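Local coordinates for phosphotriesterase family protein (Listeria monocytogenes serotype 4b str. H7858, PDB 3PNZ) that hydrolyses lactones, probably those of phosphorylated sugars, at a binuclear zinc centre in a barrel of the amidohydrolase fold, at residues Phe18-Glu23 and Leu288-Ala292; Phe234-Ile240 and Gln266-Asp272; Gln15-Thr19 and Gly59-Ile63; Gln49-Phe55 and Ile81-Ile87. All blocks are in the same frame, centred on the assembly; numbering follows the deposited sequence.

Interaction 1: Phe18-Glu23 and Leu288-Ala292; sequences FTYSHE and LEYIA. With ZN (zinc ion), chain I.
Phe18-Glu23 is extended at Thr19-Tyr20, turns a corner at Ser21 and His22, where Ser21 drops to a near-helical phi/psi of -88/-6, and is extended again at Glu23. Leu288-Ala292 leads into a helix, with Tyr290-Ala292 helical. The backbones stay well apart: CA-CA distances are 9.2 Å for Phe18-Ala292, 8.7 Å for Tyr20-Ile291 and 9.0 Å for Glu23-Leu288. Tyr20 bridges this gap. With chi1 m (-76°) its ring reaches the first turn of the helix, and its OH donates to Leu288 O (2.7 Å) while accepting from Ala292 N (3.0 Å, 153° at the hydrogen). Both partners lie near the ring plane; Ile291 CD1 covers one ring face, and Tyr20 CZ lies 3.7 Å from Ile291 CB. At the two ends the contact is looser, with Phe18 CE2 4.3 Å from Ala292 CB and Glu23 OE1 3.7 Å from Leu288 CD2. The Glu23 carboxylate is spent on Ser270, Gly271 and Thr273, whereas Phe18 stacks on Phe318 of helix 310-325. At the corner His22, chi1 t, lies out of reach of 288-292 and binds zinc through NE2 at 2.1 Å. With His24, His22 forms the HxH pair at the end of the first barrel strand, a hallmark of the metal site in the amidohydrolase fold.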
# COMPACT_ATOMS: atom_id res chain seq x y z
N PHE A 18 2.38 -3.22 -15.69
CA PHE A 18 1.47 -2.17 -15.25
C PHE A 18 0.94 -2.47 -13.85
O PHE A 18 0.32 -3.51 -13.63
CB PHE A 18 0.31 -2.01 -16.25
CG PHE A 18 -0.51 -0.79 -16.03
CD1 PHE A 18 -0.24 0.38 -16.72
CD2 PHE A 18 -1.55 -0.80 -15.11
CE1 PHE A 18 -1.00 1.52 -16.50
CE2 PHE A 18 -2.31 0.33 -14.90
CZ PHE A 18 -2.03 1.50 -15.59
N THR A 19 1.17 -1.56 -12.91
CA THR A 19 0.96 -1.85 -11.50
C THR A 19 0.14 -0.78 -10.78
O THR A 19 0.40 0.41 -10.95
CB THR A 19 2.32 -1.94 -10.74
OG1 THR A 19 3.12 -3.01 -11.29
CG2 THR A 19 2.11 -2.21 -9.25
N TYR A 20 -0.83 -1.22 -9.98
CA TYR A 20 -1.47 -0.36 -8.99
C TYR A 20 -0.72 -0.52 -7.68
O TYR A 20 -0.62 -1.63 -7.16
CB TYR A 20 -2.93 -0.78 -8.75
CG TYR A 20 -3.94 -0.40 -9.82
CD1 TYR A 20 -3.62 0.45 -10.87
CD2 TYR A 20 -5.24 -0.88 -9.75
CE1 TYR A 20 -4.56 0.78 -11.84
CE2 TYR A 20 -6.19 -0.55 -10.70
CZ TYR A 20 -5.85 0.28 -11.75
OH TYR A 20 -6.81 0.60 -12.70
N SER A 21 -0.22 0.58 -7.13
CA SER A 21 0.73 0.52 -6.02
C SER A 21 0.17 0.47 -4.59
O SER A 21 0.94 0.32 -3.65
CB SER A 21 1.73 1.68 -6.12
OG SER A 21 2.57 1.53 -7.25
N HIS A 22 -1.14 0.59 -4.42
CA HIS A 22 -1.74 0.51 -3.09
C HIS A 22 -3.23 0.19 -3.19
O HIS A 22 -4.04 1.07 -3.49
CB HIS A 22 -1.56 1.82 -2.31
CG HIS A 22 -2.11 1.78 -0.91
ND1 HIS A 22 -1.31 1.90 0.20
CD2 HIS A 22 -3.37 1.60 -0.44
CE1 HIS A 22 -2.05 1.81 1.29
NE2 HIS A 22 -3.30 1.63 0.93
N GLU A 23 -3.59 -1.07 -2.97
CA GLU A 23 -4.99 -1.48 -3.05
C GLU A 23 -5.38 -2.42 -1.92
O GLU A 23 -4.53 -2.86 -1.15
CB GLU A 23 -5.29 -2.17 -4.39
CG GLU A 23 -5.01 -1.32 -5.62
CD GLU A 23 -5.96 -0.12 -5.74
OE1 GLU A 23 -7.04 -0.15 -5.11
OE2 GLU A 23 -5.61 0.83 -6.47
N LEU A 288 -11.76 -1.30 -9.84
CA LEU A 288 -10.37 -1.41 -10.26
C LEU A 288 -10.18 -1.08 -11.73
O LEU A 288 -9.05 -0.90 -12.19
CB LEU A 288 -9.81 -2.81 -9.92
CG LEU A 288 -9.76 -3.18 -8.44
CD1 LEU A 288 -9.22 -4.60 -8.21
CD2 LEU A 288 -8.94 -2.17 -7.62
N GLU A 289 -11.26 -0.96 -12.49
CA GLU A 289 -11.15 -0.56 -13.88
C GLU A 289 -10.84 0.93 -14.00
O GLU A 289 -10.26 1.37 -14.98
CB GLU A 289 -12.44 -0.85 -14.65
CG GLU A 289 -13.61 0.03 -14.23
CD GLU A 289 -14.83 -0.12 -15.13
OE1 GLU A 289 -15.74 0.73 -15.03
OE2 GLU A 289 -14.88 -1.09 -15.92
N TYR A 290 -11.25 1.70 -13.00
CA TYR A 290 -11.29 3.15 -13.16
C TYR A 290 -9.97 3.79 -13.60
O TYR A 290 -9.94 4.54 -14.57
CB TYR A 290 -11.79 3.86 -11.89
CG TYR A 290 -11.87 5.35 -12.10
CD1 TYR A 290 -12.95 5.91 -12.77
CD2 TYR A 290 -10.86 6.19 -11.66
CE1 TYR A 290 -13.03 7.29 -12.98
CE2 TYR A 290 -10.93 7.57 -11.87
CZ TYR A 290 -12.01 8.10 -12.53
OH TYR A 290 -12.08 9.46 -12.74
N ILE A 291 -8.89 3.51 -12.88
CA ILE A 291 -7.64 4.21 -13.16
C ILE A 291 -7.11 3.91 -14.56
O ILE A 291 -6.82 4.83 -15.32
CB ILE A 291 -6.57 3.94 -12.08
CG1 ILE A 291 -7.04 4.54 -10.74
CG2 ILE A 291 -5.23 4.53 -12.48
CD1 ILE A 291 -6.15 4.18 -9.56
N ALA A 292 -7.01 2.63 -14.90
CA ALA A 292 -6.55 2.23 -16.23
C ALA A 292 -7.49 2.72 -17.34
O ALA A 292 -7.03 3.19 -18.38
CB ALA A 292 -6.41 0.71 -16.28
ZN ZN I . -4.99 1.16 2.14

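Interaction 2: Phe234-Ile240 and Gln266-Asp272; sequences FMSFDGI and QILVSGD. With ZN (zinc ion), chain I.
At the ends of two parallel strands the ladder gives way to close contacts between the two loops: Asp238 CA lies 3.0 Å from Ser270 O in a CA-H...O contact, and Asp238 O is 3.2 Å from Asp272 CB. Upstream, strands 234-237 and 267-269 run at 30° with axes 4.6 Å apart, pairing Met235 with Ile267, Ser236 with Leu268 and Phe237 with Val269. Four bonds stitch them: Met235 N to Gln266 O (2.8 Å), Leu268 N to Met235 O (3.0 Å), Phe237 N to Leu268 O (2.8 Å) and Ser270 N to Phe237 O (3.0 Å). Met235, Phe237, Ile267 and Val269 share one face, where Phe237 and Ile267 meet Ile255 of helix 248-260 in this beta-alpha-beta unit; Ser236 and Leu268 share the other. Ile240 CG1 packs 3.6 Å from Val269 CG1. Ser236 OG, chi1 t, donates to Asp238 OD2 (2.8 Å). Asp272, in left-handed backbone conformation (43/57), binds zinc directly through OD1 at 2.5 Å, whereas Asp238 OD1 is hydrogen-bonded to ND1 of His215, a ligand of the second zinc; the ladder probably holds the loops carrying both carboxylates.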
# COMPACT_ATOMS: atom_id res chain seq x y z
N PHE A 234 9.62 7.39 -2.37
CA PHE A 234 8.52 7.29 -3.30
C PHE A 234 7.29 7.92 -2.66
O PHE A 234 7.12 7.85 -1.44
CB PHE A 234 8.26 5.84 -3.69
CG PHE A 234 9.31 5.27 -4.62
CD1 PHE A 234 9.15 5.34 -5.99
CD2 PHE A 234 10.45 4.68 -4.10
CE1 PHE A 234 10.12 4.81 -6.85
CE2 PHE A 234 11.43 4.16 -4.95
CZ PHE A 234 11.25 4.22 -6.32
N MET A 235 6.45 8.52 -3.49
CA MET A 235 5.27 9.24 -2.99
C MET A 235 4.05 8.70 -3.69
O MET A 235 3.94 8.78 -4.91
CB MET A 235 5.44 10.73 -3.22
CG MET A 235 6.63 11.28 -2.44
SD MET A 235 6.95 12.99 -2.79
CE MET A 235 5.51 13.73 -1.99
N SER A 236 3.16 8.12 -2.90
CA SER A 236 2.01 7.42 -3.43
C SER A 236 0.79 8.35 -3.46
O SER A 236 0.33 8.83 -2.41
CB SER A 236 1.71 6.17 -2.60
OG SER A 236 0.61 5.46 -3.13
N PHE A 237 0.29 8.60 -4.66
CA PHE A 237 -0.98 9.31 -4.85
C PHE A 237 -2.03 8.23 -5.05
O PHE A 237 -2.23 7.73 -6.16
CB PHE A 237 -0.89 10.27 -6.04
CG PHE A 237 -0.04 11.47 -5.77
CD1 PHE A 237 -0.61 12.73 -5.58
CD2 PHE A 237 1.34 11.35 -5.68
CE1 PHE A 237 0.18 13.83 -5.31
CE2 PHE A 237 2.15 12.45 -5.40
CZ PHE A 237 1.57 13.70 -5.22
N ASP A 238 -2.69 7.84 -3.96
CA ASP A 238 -3.53 6.64 -4.00
C ASP A 238 -4.99 6.92 -3.69
O ASP A 238 -5.75 6.00 -3.38
CB ASP A 238 -2.95 5.56 -3.08
CG ASP A 238 -2.56 6.11 -1.74
OD1 ASP A 238 -3.38 6.82 -1.13
OD2 ASP A 238 -1.42 5.84 -1.28
N GLY A 239 -5.37 8.19 -3.79
CA GLY A 239 -6.76 8.58 -3.62
C GLY A 239 -7.43 9.01 -4.91
O GLY A 239 -8.36 9.81 -4.90
N ILE A 240 -6.96 8.47 -6.04
CA ILE A 240 -7.56 8.78 -7.33
C ILE A 240 -9.06 8.53 -7.28
O ILE A 240 -9.51 7.51 -6.74
CB ILE A 240 -6.96 7.93 -8.47
CG1 ILE A 240 -5.44 8.15 -8.59
CG2 ILE A 240 -7.66 8.22 -9.80
CD1 ILE A 240 -5.03 9.61 -8.71
N GLN A 266 9.66 9.34 -8.80
CA GLN A 266 9.29 8.95 -7.44
C GLN A 266 7.78 8.83 -7.24
O GLN A 266 7.33 8.46 -6.15
CB GLN A 266 9.88 9.93 -6.42
CG GLN A 266 11.38 9.76 -6.25
CD GLN A 266 12.05 10.98 -5.63
OE1 GLN A 266 12.88 11.63 -6.27
NE2 GLN A 266 11.69 11.29 -4.39
N ILE A 267 7.01 9.11 -8.28
CA ILE A 267 5.55 9.12 -8.18
C ILE A 267 4.91 7.74 -8.42
O ILE A 267 5.21 7.06 -9.41
CB ILE A 267 4.94 10.17 -9.12
CG1 ILE A 267 5.42 11.56 -8.70
CG2 ILE A 267 3.40 10.07 -9.12
CD1 ILE A 267 5.17 12.63 -9.71
N LEU A 268 4.06 7.32 -7.49
CA LEU A 268 3.28 6.09 -7.64
C LEU A 268 1.81 6.46 -7.59
O LEU A 268 1.45 7.48 -6.99
CB LEU A 268 3.58 5.12 -6.51
CG LEU A 268 5.03 4.66 -6.34
CD1 LEU A 268 5.17 3.84 -5.06
CD2 LEU A 268 5.46 3.88 -7.57
N VAL A 269 0.96 5.64 -8.20
CA VAL A 269 -0.47 5.94 -8.32
C VAL A 269 -1.33 4.71 -8.03
O VAL A 269 -1.01 3.60 -8.45
CB VAL A 269 -0.82 6.49 -9.73
CG1 VAL A 269 -2.33 6.74 -9.85
CG2 VAL A 269 -0.04 7.78 -10.02
N SER A 270 -2.42 4.92 -7.30
CA SER A 270 -3.37 3.84 -7.05
C SER A 270 -4.69 4.43 -6.56
O SER A 270 -4.85 5.65 -6.53
CB SER A 270 -2.80 2.86 -6.02
OG SER A 270 -3.06 1.52 -6.41
N GLY A 271 -5.64 3.57 -6.20
CA GLY A 271 -6.97 4.01 -5.82
C GLY A 271 -7.36 3.68 -4.39
O GLY A 271 -8.42 4.09 -3.92
N ASP A 272 -6.51 2.92 -3.71
CA ASP A 272 -6.77 2.53 -2.33
C ASP A 272 -8.23 2.12 -2.18
O ASP A 272 -8.97 2.67 -1.37
CB ASP A 272 -6.42 3.66 -1.37
CG ASP A 272 -6.47 3.23 0.07
OD1 ASP A 272 -6.44 2.00 0.33
OD2 ASP A 272 -6.53 4.11 0.96
ZN ZN I . -4.99 1.16 2.14
O HOH W 1 -6.96 6.77 -0.20

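Interaction 3: Gln15-Thr19 and Gly59-Ile63; sequences QLGFT and GGKTI
Leu16, chi1 t and chi2 p, brings CD1 to 3.6 Å from Thr62 OG1, and its carbonyl O accepts from that hydroxyl at 2.7 Å. Gly17 follows at phi 64° and psi -157°; a side chain here would collide with Lys61 CG, and Gly17 CA sits 4.1 Å from Lys61 CB. Its own carbonyl O accepts from Thr19 OG1 (2.9 Å). Phe18 (-65/121) has its CA 5.1 Å from that of Gly60 and its CB 3.7 Å from Gly59 O. Phe18 O takes two hydrogens, from Lys61 N at 2.9 Å and Thr62 N at 3.1 Å. Thr19 forms a parallel bridge with Thr62 (CA-CA 4.6 Å), with Thr19 CA 3.3 Å from Thr62 O in a CA-H...O contact; both threonines, chi1 m, put their side chains on the same face, where Pro322 of helix 310-325 touches Thr19. Across from Phe18 CB, Gly59 (99/9) ends helix 45-57 in a Schellman motif. Paired amides on one carbonyl and a hydroxyl on another thus satisfy polar backbone atoms beside the Thr19-Thr62 pairing of two neighbouring barrel strands.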
# COMPACT_ATOMS: atom_id res chain seq x y z
N GLN A 15 9.25 -7.99 -15.18
CA GLN A 15 8.02 -8.78 -15.23
C GLN A 15 6.85 -8.15 -14.45
O GLN A 15 5.73 -8.65 -14.50
CB GLN A 15 8.26 -10.19 -14.68
CG GLN A 15 9.30 -11.03 -15.45
CD GLN A 15 9.52 -12.41 -14.83
OE1 GLN A 15 10.39 -12.60 -13.96
NE2 GLN A 15 8.73 -13.39 -15.27
N LEU A 16 7.13 -7.08 -13.70
CA LEU A 16 6.09 -6.44 -12.89
C LEU A 16 4.97 -5.84 -13.76
O LEU A 16 3.78 -6.02 -13.47
CB LEU A 16 6.70 -5.38 -11.97
CG LEU A 16 5.84 -4.95 -10.78
CD1 LEU A 16 5.68 -6.11 -9.83
CD2 LEU A 16 6.48 -3.75 -10.06
N GLY A 17 5.35 -5.14 -14.82
CA GLY A 17 4.40 -4.54 -15.73
C GLY A 17 3.54 -3.46 -15.08
O GLY A 17 3.93 -2.88 -14.06
N PHE A 18 2.38 -3.22 -15.69
CA PHE A 18 1.47 -2.17 -15.25
C PHE A 18 0.94 -2.47 -13.85
O PHE A 18 0.32 -3.51 -13.63
CB PHE A 18 0.31 -2.01 -16.25
CG PHE A 18 -0.51 -0.79 -16.03
CD1 PHE A 18 -0.24 0.38 -16.72
CD2 PHE A 18 -1.55 -0.80 -15.11
CE1 PHE A 18 -1.00 1.52 -16.50
CE2 PHE A 18 -2.31 0.33 -14.90
CZ PHE A 18 -2.03 1.50 -15.59
N THR A 19 1.17 -1.56 -12.91
CA THR A 19 0.96 -1.85 -11.50
C THR A 19 0.14 -0.78 -10.78
O THR A 19 0.40 0.41 -10.95
CB THR A 19 2.32 -1.94 -10.74
OG1 THR A 19 3.12 -3.01 -11.29
CG2 THR A 19 2.11 -2.21 -9.25
N GLY A 59 -5.20 -4.70 -19.34
CA GLY A 59 -3.76 -4.76 -19.49
C GLY A 59 -2.99 -4.56 -18.19
O GLY A 59 -1.77 -4.41 -18.21
N GLY A 60 -3.70 -4.55 -17.07
CA GLY A 60 -3.04 -4.50 -15.77
C GLY A 60 -2.29 -5.80 -15.52
O GLY A 60 -2.72 -6.86 -15.99
N LYS A 61 -1.19 -5.72 -14.78
CA LYS A 61 -0.36 -6.90 -14.53
C LYS A 61 -0.19 -7.23 -13.05
O LYS A 61 -0.16 -8.40 -12.66
CB LYS A 61 1.01 -6.74 -15.18
CG LYS A 61 0.97 -6.68 -16.70
CD LYS A 61 0.29 -7.93 -17.26
CE LYS A 61 0.45 -8.04 -18.77
NZ LYS A 61 -0.21 -6.92 -19.50
N THR A 62 -0.09 -6.19 -12.22
CA THR A 62 0.22 -6.37 -10.81
C THR A 62 -0.59 -5.44 -9.91
O THR A 62 -0.81 -4.28 -10.25
CB THR A 62 1.71 -6.09 -10.55
OG1 THR A 62 2.51 -6.99 -11.33
CG2 THR A 62 2.05 -6.25 -9.06
N ILE A 63 -1.03 -5.97 -8.78
CA ILE A 63 -1.62 -5.16 -7.72
C ILE A 63 -0.84 -5.33 -6.44
O ILE A 63 -0.59 -6.45 -5.99
CB ILE A 63 -3.10 -5.53 -7.47
CG1 ILE A 63 -3.95 -5.22 -8.70
CG2 ILE A 63 -3.63 -4.80 -6.23
CD1 ILE A 63 -5.37 -5.75 -8.60

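Interaction 4: Gln49-Phe55 and Ile81-Ile87; sequences QLDVQDF and ISKETGI
Helices 49-55 and 81-85 lie side by side, their axes 10.0 Å apart and crossing at -44°, with N-to-C directions roughly aligned. Contact is tightest at two levels, Gln49-Ile81 (CA-CA 5.7 Å) and Gln53-Thr85 (5.8 Å). Val52, chi1 t, is the central bump: it fits a hollow walled by Ile81, Thr85 and Ile87, with Val52 CB 3.9 Å from Ile81 CG2, and Val52 CG1 3.6 Å from Thr85 OG1 and 3.5 Å from Ile87 CG1. In return Thr85 pushes its methyl between the two glutamines, Thr85 CG2 lying 3.8 Å from Gln49 CG and 3.6 Å from Gln53 OE1. Toward the C-terminal end of 49-55, Ile87 (m, m) reaches Phe55, its CD1 3.8 Å from Phe55 CD2. Toward solvent, extended Gln49 (t, t) donates from NE2 to Glu84 OE1 at 2.9 Å, and Lys45 holds Gln49 OE1 and Glu84 OE2. Two waters span the groove, one from Gln53 NE2 (3.0 Å), also hydrogen-bonded to Asp57 OD1, to Thr85 O (2.7 Å), the other from Gln53 OE1 to Glu84 O (2.9 Å each). Gly86, at phi 86°, breaks the helix; Thr85 OG1 accepts from Ile87 N (3.1 Å) in an ST turn and donates to Ile81 O (2.8 Å). Such side-by-side packing belongs to the outer layer of a TIM barrel, here helices before and after strand 62-65, with Phe55 and Ile87 touching its Ile63.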
# COMPACT_ATOMS: atom_id res chain seq x y z
N GLN A 49 -12.93 -10.61 -7.24
CA GLN A 49 -12.29 -11.17 -8.42
C GLN A 49 -12.77 -10.53 -9.73
O GLN A 49 -11.99 -10.33 -10.66
CB GLN A 49 -12.47 -12.69 -8.47
CG GLN A 49 -11.89 -13.32 -9.71
CD GLN A 49 -11.80 -14.83 -9.62
OE1 GLN A 49 -11.73 -15.39 -8.52
NE2 GLN A 49 -11.80 -15.49 -10.77
N LEU A 50 -14.05 -10.21 -9.80
CA LEU A 50 -14.58 -9.58 -11.01
C LEU A 50 -13.91 -8.23 -11.29
O LEU A 50 -13.62 -7.91 -12.44
CB LEU A 50 -16.10 -9.44 -10.93
CG LEU A 50 -16.85 -10.78 -11.00
CD1 LEU A 50 -18.32 -10.61 -10.60
CD2 LEU A 50 -16.73 -11.37 -12.39
N ASP A 51 -13.64 -7.45 -10.24
CA ASP A 51 -12.90 -6.20 -10.43
C ASP A 51 -11.45 -6.45 -10.85
O ASP A 51 -10.93 -5.79 -11.76
CB ASP A 51 -12.93 -5.34 -9.16
CG ASP A 51 -14.18 -4.46 -9.08
OD1 ASP A 51 -14.06 -3.22 -9.23
OD2 ASP A 51 -15.28 -5.02 -8.86
N VAL A 52 -10.79 -7.39 -10.20
CA VAL A 52 -9.41 -7.72 -10.57
C VAL A 52 -9.36 -8.19 -12.03
O VAL A 52 -8.44 -7.85 -12.78
CB VAL A 52 -8.81 -8.78 -9.62
CG1 VAL A 52 -7.41 -9.19 -10.09
CG2 VAL A 52 -8.76 -8.24 -8.20
N GLN A 53 -10.37 -8.95 -12.44
CA GLN A 53 -10.45 -9.38 -13.84
C GLN A 53 -10.62 -8.20 -14.80
O GLN A 53 -10.07 -8.21 -15.90
CB GLN A 53 -11.57 -10.41 -14.03
CG GLN A 53 -11.59 -11.07 -15.41
CD GLN A 53 -10.34 -11.90 -15.67
OE1 GLN A 53 -10.05 -12.85 -14.94
NE2 GLN A 53 -9.60 -11.55 -16.70
N ASP A 54 -11.39 -7.18 -14.40
CA ASP A 54 -11.50 -5.97 -15.22
C ASP A 54 -10.12 -5.35 -15.44
O ASP A 54 -9.78 -4.92 -16.54
CB ASP A 54 -12.41 -4.94 -14.56
CG ASP A 54 -13.88 -5.33 -14.62
OD1 ASP A 54 -14.26 -6.11 -15.52
OD2 ASP A 54 -14.65 -4.85 -13.76
N PHE A 55 -9.34 -5.28 -14.36
CA PHE A 55 -7.98 -4.74 -14.39
C PHE A 55 -7.15 -5.56 -15.38
O PHE A 55 -6.50 -5.01 -16.27
CB PHE A 55 -7.39 -4.81 -12.98
CG PHE A 55 -5.96 -4.33 -12.86
CD1 PHE A 55 -5.63 -3.00 -13.08
CD2 PHE A 55 -4.97 -5.21 -12.45
CE1 PHE A 55 -4.31 -2.56 -12.93
CE2 PHE A 55 -3.65 -4.79 -12.30
CZ PHE A 55 -3.32 -3.46 -12.53
N ILE A 81 -7.60 -15.57 -6.16
CA ILE A 81 -7.89 -14.58 -7.19
C ILE A 81 -6.71 -14.39 -8.13
O ILE A 81 -6.87 -14.34 -9.35
CB ILE A 81 -8.28 -13.22 -6.56
CG1 ILE A 81 -9.59 -13.37 -5.77
CG2 ILE A 81 -8.42 -12.15 -7.63
CD1 ILE A 81 -10.02 -12.11 -5.01
N SER A 82 -5.51 -14.29 -7.56
CA SER A 82 -4.29 -14.19 -8.35
C SER A 82 -4.19 -15.36 -9.32
O SER A 82 -3.98 -15.18 -10.52
CB SER A 82 -3.07 -14.17 -7.43
OG SER A 82 -1.87 -14.04 -8.18
N LYS A 83 -4.35 -16.57 -8.78
CA LYS A 83 -4.29 -17.77 -9.61
C LYS A 83 -5.29 -17.73 -10.77
O LYS A 83 -4.93 -18.01 -11.92
CB LYS A 83 -4.53 -19.01 -8.76
CG LYS A 83 -4.62 -20.30 -9.58
CD LYS A 83 -4.02 -21.48 -8.83
CE LYS A 83 -4.79 -21.80 -7.56
NZ LYS A 83 -4.34 -23.10 -6.99
N GLU A 84 -6.54 -17.38 -10.48
CA GLU A 84 -7.59 -17.41 -11.49
C GLU A 84 -7.51 -16.28 -12.53
O GLU A 84 -7.85 -16.48 -13.69
CB GLU A 84 -8.98 -17.44 -10.84
CG GLU A 84 -9.27 -18.68 -10.01
CD GLU A 84 -10.72 -18.78 -9.57
OE1 GLU A 84 -11.60 -18.39 -10.36
OE2 GLU A 84 -10.97 -19.24 -8.44
N THR A 85 -7.05 -15.10 -12.12
CA THR A 85 -7.01 -13.97 -13.03
C THR A 85 -5.67 -13.79 -13.73
O THR A 85 -5.59 -13.13 -14.77
CB THR A 85 -7.30 -12.65 -12.30
OG1 THR A 85 -6.26 -12.42 -11.33
CG2 THR A 85 -8.65 -12.70 -11.60
N GLY A 86 -4.61 -14.33 -13.13
CA GLY A 86 -3.27 -14.14 -13.65
C GLY A 86 -2.60 -12.87 -13.16
O GLY A 86 -1.45 -12.59 -13.51
N ILE A 87 -3.31 -12.08 -12.35
CA ILE A 87 -2.73 -10.84 -11.82
C ILE A 87 -1.75 -11.16 -10.70
O ILE A 87 -2.06 -11.92 -9.78
CB ILE A 87 -3.84 -9.89 -11.28
CG1 ILE A 87 -4.77 -9.47 -12.41
CG2 ILE A 87 -3.22 -8.67 -10.58
CD1 ILE A 87 -4.06 -8.75 -13.54
O HOH W 2 -7.02 -12.98 -17.03
O HOH W 3 -9.28 -15.40 -15.98

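Overall arrangement
Interactions 1 and 2 are buried and meet at the metal centre, where His22 and Asp272 bind the same zinc and Glu23 OE2 joins them through Ser270 OG (2.6 Å) and Gly271 N (2.8 Å). Interaction 3 shares Phe18 and Thr19 with interaction 1 but lies at the other end of the first strand, partly exposed, with the Thr19 side chain about 14 Å from a zinc. Interaction 4 is farthest out, its centre about 18 Å from the centre of the chain. Backbone bonding dominates 2 and 3, a bridging tyrosine hydroxyl 1, and apolar interlocking with a solvated polar rim 4. Phe55 links three of them, touching Tyr20 and Thr62.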